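Local coordinates for protein probable fatty acyl-CoA transferase Rv3272 (Mycobacterium tuberculosis, PDB 5YX6) that probably transfers coenzyme A in fatty acid metabolism, binding fatty acyl-CoAs of various chain lengths with the highest affinity for palmitoyl-CoA, at residues L10-V22 / M89-F103. Numbering follows the deposited sequence.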
loop_
_atom_site.group_PDB
_atom_site.type_symbol
_atom_site.label_atom_id
_atom_site.label_comp_id
_atom_site.label_asym_id
_atom_site.label_seq_id
_atom_site.Cartn_x
_atom_site.Cartn_y
_atom_site.Cartn_z
ATOM N N LEU A 10 -15.409 -13.056 9.462
ATOM C CA LEU A 10 -15.255 -14.199 8.570
ATOM C C LEU A 10 -15.354 -15.575 9.237
ATOM O O LEU A 10 -14.891 -16.565 8.666
ATOM C CB LEU A 10 -13.907 -14.110 7.840
ATOM C CG LEU A 10 -13.672 -12.831 7.041
ATOM C CD1 LEU A 10 -12.402 -12.913 6.225
ATOM C CD2 LEU A 10 -14.870 -12.582 6.144
ATOM N N ASP A 11 -15.916 -15.639 10.442
ATOM C CA ASP A 11 -16.190 -16.930 11.090
ATOM C C ASP A 11 -16.927 -17.873 10.147
ATOM O O ASP A 11 -17.897 -17.481 9.494
ATOM C CB ASP A 11 -17.022 -16.762 12.369
ATOM C CG ASP A 11 -16.247 -16.097 13.492
ATOM O OD1 ASP A 11 -14.993 -16.125 13.450
ATOM O OD2 ASP A 11 -16.894 -15.581 14.437
ATOM N N GLY A 12 -16.445 -19.106 10.056
ATOM C CA GLY A 12 -17.101 -20.105 9.244
ATOM C C GLY A 12 -16.580 -20.200 7.821
ATOM O O GLY A 12 -16.853 -21.184 7.140
ATOM N N PHE A 13 -15.824 -19.203 7.364
ATOM C CA PHE A 13 -15.272 -19.241 6.005
ATOM C C PHE A 13 -13.948 -19.998 5.961
ATOM O O PHE A 13 -13.084 -19.813 6.821
ATOM C CB PHE A 13 -15.060 -17.832 5.449
ATOM C CG PHE A 13 -16.328 -17.105 5.122
ATOM C CD1 PHE A 13 -17.470 -17.793 4.758
ATOM C CD2 PHE A 13 -16.376 -15.726 5.174
ATOM C CE1 PHE A 13 -18.639 -17.111 4.457
ATOM C CE2 PHE A 13 -17.529 -15.046 4.865
ATOM C CZ PHE A 13 -18.664 -15.737 4.508
ATOM N N ARG A 14 -13.776 -20.817 4.933
ATOM C CA ARG A 14 -12.550 -21.582 4.778
ATOM C C ARG A 14 -11.772 -21.117 3.551
ATOM O O ARG A 14 -12.326 -20.985 2.462
ATOM C CB ARG A 14 -12.860 -23.079 4.679
ATOM C CG ARG A 14 -11.640 -23.922 4.335
ATOM C CD ARG A 14 -11.950 -25.381 4.438
ATOM N NE ARG A 14 -12.220 -25.750 5.819
ATOM C CZ ARG A 14 -12.575 -26.972 6.209
ATOM N NH1 ARG A 14 -12.684 -27.948 5.316
ATOM N NH2 ARG A 14 -12.805 -27.221 7.493
ATOM N N VAL A 15 -10.483 -20.867 3.738
ATOM C CA VAL A 15 -9.632 -20.381 2.664
ATOM C C VAL A 15 -8.511 -21.372 2.391
ATOM O O VAL A 15 -7.839 -21.822 3.311
ATOM C CB VAL A 15 -9.030 -19.002 3.008
ATOM C CG1 VAL A 15 -8.151 -18.496 1.873
ATOM C CG2 VAL A 15 -10.140 -17.995 3.345
ATOM N N LEU A 16 -8.325 -21.713 1.123
ATOM C CA LEU A 16 -7.209 -22.549 0.686
ATOM C C LEU A 16 -6.089 -21.678 0.137
ATOM O O LEU A 16 -6.234 -21.104 -0.942
ATOM C CB LEU A 16 -7.666 -23.536 -0.383
ATOM C CG LEU A 16 -7.950 -24.944 0.110
ATOM C CD1 LEU A 16 -9.008 -24.883 1.195
ATOM C CD2 LEU A 16 -8.376 -25.843 -1.053
ATOM N N ASP A 17 -4.979 -21.588 0.863
ATOM C CA ASP A 17 -3.927 -20.613 0.538
ATOM C C ASP A 17 -2.717 -21.284 -0.118
ATOM O O ASP A 17 -1.892 -21.873 0.576
ATOM C CB ASP A 17 -3.495 -19.869 1.816
ATOM C CG ASP A 17 -2.493 -18.733 1.551
ATOM O OD1 ASP A 17 -2.103 -18.544 0.379
ATOM O OD2 ASP A 17 -2.086 -18.030 2.522
ATOM N N PHE A 18 -2.603 -21.167 -1.441
ATOM C CA PHE A 18 -1.472 -21.747 -2.185
ATOM C C PHE A 18 -0.260 -20.803 -2.302
ATOM O O PHE A 18 0.748 -21.170 -2.911
ATOM C CB PHE A 18 -1.902 -22.163 -3.610
ATOM C CG PHE A 18 -2.839 -23.362 -3.674
ATOM C CD1 PHE A 18 -4.209 -23.210 -3.486
ATOM C CD2 PHE A 18 -2.351 -24.626 -3.979
ATOM C CE1 PHE A 18 -5.070 -24.302 -3.567
ATOM C CE2 PHE A 18 -3.202 -25.719 -4.061
ATOM C CZ PHE A 18 -4.567 -25.558 -3.855
ATOM N N THR A 19 -0.345 -19.608 -1.718
ATOM C CA THR A 19 0.660 -18.555 -1.945
ATOM C C THR A 19 1.978 -18.764 -1.195
ATOM O O THR A 19 2.032 -19.488 -0.205
ATOM C CB THR A 19 0.135 -17.158 -1.524
ATOM O OG1 THR A 19 0.033 -17.096 -0.097
ATOM C CG2 THR A 19 -1.218 -16.852 -2.151
ATOM N N GLN A 20 3.042 -18.127 -1.677
ATOM C CA GLN A 20 4.333 -18.152 -0.983
ATOM C C GLN A 20 4.933 -16.758 -0.846
ATOM O O GLN A 20 4.442 -15.803 -1.446
ATOM C CB GLN A 20 5.341 -19.062 -1.682
ATOM C CG GLN A 20 4.903 -20.504 -1.816
ATOM C CD GLN A 20 5.793 -21.274 -2.764
ATOM O OE1 GLN A 20 6.997 -21.410 -2.523
ATOM N NE2 GLN A 20 5.214 -21.776 -3.850
ATOM N N ASN A 21 6.001 -16.664 -0.056
ATOM C CA ASN A 21 6.763 -15.428 0.127
ATOM C C ASN A 21 5.935 -14.403 0.906
ATOM O O ASN A 21 5.446 -14.738 1.986
ATOM C CB ASN A 21 7.252 -14.895 -1.220
ATOM C CG ASN A 21 8.030 -15.948 -2.008
ATOM O OD1 ASN A 21 8.877 -16.651 -1.443
ATOM N ND2 ASN A 21 7.735 -16.078 -3.306
ATOM N N VAL A 22 5.746 -13.181 0.407
ATOM C CA VAL A 22 5.170 -12.148 1.296
ATOM C C VAL A 22 3.767 -11.626 0.941
ATOM O O VAL A 22 2.893 -11.624 1.805
ATOM C CB VAL A 22 6.129 -10.928 1.420
ATOM C CG1 VAL A 22 5.474 -9.786 2.215
ATOM C CG2 VAL A 22 7.439 -11.350 2.079
ATOM N N MET A 89 -6.704 -32.138 -3.250
ATOM C CA MET A 89 -6.914 -30.711 -3.406
ATOM C C MET A 89 -8.290 -30.423 -3.973
ATOM O O MET A 89 -8.913 -29.426 -3.609
ATOM C CB MET A 89 -5.832 -30.111 -4.302
ATOM C CG MET A 89 -4.455 -30.008 -3.641
ATOM S SD MET A 89 -4.445 -29.086 -2.087
ATOM C CE MET A 89 -4.601 -30.392 -0.861
ATOM N N LEU A 90 -8.754 -31.280 -4.880
ATOM C CA LEU A 90 -10.090 -31.126 -5.444
ATOM C C LEU A 90 -11.145 -31.358 -4.369
ATOM O O LEU A 90 -12.127 -30.627 -4.292
ATOM C CB LEU A 90 -10.310 -32.075 -6.627
ATOM C CG LEU A 90 -9.529 -31.780 -7.910
ATOM C CD1 LEU A 90 -9.582 -32.956 -8.859
ATOM C CD2 LEU A 90 -10.055 -30.542 -8.593
ATOM N N ARG A 91 -10.933 -32.362 -3.527
ATOM C CA ARG A 91 -11.868 -32.640 -2.445
ATOM C C ARG A 91 -11.828 -31.550 -1.381
ATOM O O ARG A 91 -12.860 -31.177 -0.829
ATOM C CB ARG A 91 -11.580 -33.999 -1.811
ATOM C CG ARG A 91 -11.980 -35.164 -2.692
ATOM C CD ARG A 91 -11.777 -36.490 -1.989
ATOM N NE ARG A 91 -11.170 -37.468 -2.882
ATOM C CZ ARG A 91 -9.924 -37.922 -2.763
ATOM N NH1 ARG A 91 -9.139 -37.492 -1.778
ATOM N NH2 ARG A 91 -9.463 -38.812 -3.630
ATOM N N LEU A 92 -10.629 -31.056 -1.086
ATOM C CA LEU A 92 -10.477 -29.993 -0.112
ATOM C C LEU A 92 -11.143 -28.709 -0.635
ATOM O O LEU A 92 -11.795 -27.989 0.118
ATOM C CB LEU A 92 -8.997 -29.770 0.210
ATOM C CG LEU A 92 -8.638 -28.837 1.363
ATOM C CD1 LEU A 92 -9.493 -29.132 2.582
ATOM C CD2 LEU A 92 -7.151 -28.940 1.702
ATOM N N ALA A 93 -10.989 -28.430 -1.924
ATOM C CA ALA A 93 -11.583 -27.237 -2.526
ATOM C C ALA A 93 -13.116 -27.278 -2.557
ATOM O O ALA A 93 -13.771 -26.236 -2.497
ATOM C CB ALA A 93 -11.050 -27.035 -3.923
ATOM N N ASP A 94 -13.692 -28.471 -2.660
ATOM C CA ASP A 94 -15.148 -28.602 -2.603
ATOM C C ASP A 94 -15.705 -28.034 -1.298
ATOM O O ASP A 94 -16.856 -27.614 -1.238
ATOM C CB ASP A 94 -15.577 -30.068 -2.759
ATOM C CG ASP A 94 -15.393 -30.593 -4.182
ATOM O OD1 ASP A 94 -15.168 -29.780 -5.113
ATOM O OD2 ASP A 94 -15.483 -31.831 -4.366
ATOM N N THR A 95 -14.870 -27.990 -0.266
ATOM C CA THR A 95 -15.301 -27.525 1.040
ATOM C C THR A 95 -14.920 -26.069 1.289
ATOM O O THR A 95 -15.192 -25.531 2.363
ATOM C CB THR A 95 -14.696 -28.377 2.171
ATOM O OG1 THR A 95 -13.286 -28.123 2.254
ATOM C CG2 THR A 95 -14.943 -29.862 1.928
ATOM N N ALA A 96 -14.288 -25.433 0.307
ATOM C CA ALA A 96 -13.718 -24.103 0.522
ATOM C C ALA A 96 -14.603 -22.971 0.012
ATOM O O ALA A 96 -15.337 -23.125 -0.960
ATOM C CB ALA A 96 -12.351 -24.013 -0.133
ATOM N N ASP A 97 -14.496 -21.816 0.663
ATOM C CA ASP A 97 -15.156 -20.612 0.195
ATOM C C ASP A 97 -14.244 -19.837 -0.757
ATOM O O ASP A 97 -14.705 -19.229 -1.721
ATOM C CB ASP A 97 -15.546 -19.727 1.377
ATOM C CG ASP A 97 -16.457 -20.443 2.359
ATOM O OD1 ASP A 97 -17.686 -20.460 2.112
ATOM O OD2 ASP A 97 -15.949 -20.974 3.376
ATOM N N VAL A 98 -12.944 -19.861 -0.477
ATOM C CA VAL A 98 -11.968 -19.112 -1.270
ATOM C C VAL A 98 -10.732 -19.949 -1.595
ATOM O O VAL A 98 -10.237 -20.699 -0.755
ATOM C CB VAL A 98 -11.501 -17.833 -0.545
ATOM C CG1 VAL A 98 -10.530 -17.061 -1.401
ATOM C CG2 VAL A 98 -12.687 -16.943 -0.166
ATOM N N VAL A 99 -10.243 -19.819 -2.821
ATOM C CA VAL A 99 -8.899 -20.260 -3.156
ATOM C C VAL A 99 -8.009 -19.042 -3.453
ATOM O O VAL A 99 -8.389 -18.176 -4.244
ATOM C CB VAL A 99 -8.910 -21.226 -4.365
ATOM C CG1 VAL A 99 -7.505 -21.422 -4.915
ATOM C CG2 VAL A 99 -9.522 -22.548 -3.957
ATOM N N LEU A 100 -6.846 -18.977 -2.800
ATOM C CA LEU A 100 -5.824 -17.957 -3.066
ATOM C C LEU A 100 -4.648 -18.586 -3.774
ATOM O O LEU A 100 -4.073 -19.558 -3.280
ATOM C CB LEU A 100 -5.312 -17.303 -1.787
ATOM C CG LEU A 100 -6.231 -16.483 -0.899
ATOM C CD1 LEU A 100 -5.421 -15.887 0.232
ATOM C CD2 LEU A 100 -6.860 -15.401 -1.740
ATOM N N GLU A 101 -4.286 -18.048 -4.932
ATOM C CA GLU A 101 -3.153 -18.587 -5.679
ATOM C C GLU A 101 -2.213 -17.507 -6.229
ATOM O O GLU A 101 -2.668 -16.466 -6.697
ATOM C CB GLU A 101 -3.685 -19.455 -6.816
ATOM C CG GLU A 101 -2.614 -19.952 -7.744
ATOM C CD GLU A 101 -2.494 -19.129 -9.011
ATOM O OE1 GLU A 101 -3.537 -18.672 -9.532
ATOM O OE2 GLU A 101 -1.355 -18.957 -9.490
ATOM N N ALA A 102 -0.906 -17.772 -6.197
ATOM C CA ALA A 102 0.091 -16.797 -6.637
ATOM C C ALA A 102 1.230 -17.412 -7.461
ATOM O O ALA A 102 2.353 -16.909 -7.447
ATOM C CB ALA A 102 0.659 -16.057 -5.436
ATOM N N PHE A 103 0.949 -18.496 -8.171
ATOM C CA PHE A 103 1.920 -19.030 -9.112
ATOM C C PHE A 103 1.925 -18.128 -10.334
ATOM O O PHE A 103 1.045 -17.281 -10.482
ATOM C CB PHE A 103 1.587 -20.468 -9.521
ATOM C CG PHE A 103 1.568 -21.437 -8.376
ATOM C CD1 PHE A 103 2.675 -21.588 -7.560
ATOM C CD2 PHE A 103 0.438 -22.203 -8.120
ATOM C CE1 PHE A 103 2.659 -22.473 -6.506
ATOM C CE2 PHE A 103 0.413 -23.092 -7.066
ATOM C CZ PHE A 103 1.528 -23.227 -6.257
#
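Two neighbouring parallel strands of the Rossmann-fold domain, 14-17 and 98-101, pair here, with Val15 beside Val98, Leu16 beside Val99 and Asp17 beside Leu100. Leu16 supplies both polar backbone atoms of the central rungs: its N reaches Val98 O at 2.9 Å, and its O receives Leu100 N. Phe18 N continues the ladder to Leu100 O. At the start of the pairing Asp97 OD2 accepts Arg14 N at 2.7 Å through its anti lone pair, and Arg14 O accepts from both Asp97 N and Val98 N. With CG anti to the carbonyl carbon (chi1 -58°), the Asp97 carboxylate lies against Phe13, CG 3.7 Å from CD1, the ring and carboxylate planes 61° apart; its OD1 forms a salt bridge with Arg193 of helix 173-196. A bend of Arg14 at chi3 (-67°) brings NH1 to Thr95 OG1, a hydrogen bond of 3.1 Å, while NE forms a salt bridge with Glu37. On the face carrying Leu16 and Val99, helix 83-94 packs against the sheet: Leu16 CD2 rests on Leu92 and Ala93, and CD1 lies 3.7 Å from Ala96 CB in the loop that follows. On the other face Val15 CG1 meets Leu100 CG, and Leu100 also touches Leu31 and Val186. Beyond the strands, the Phe18 ring slides past Met89 in a Met-aromatic contact, SD lying 3.9 Å from CZ, while Val99 CG1 touches CE1 at 4.0 Å.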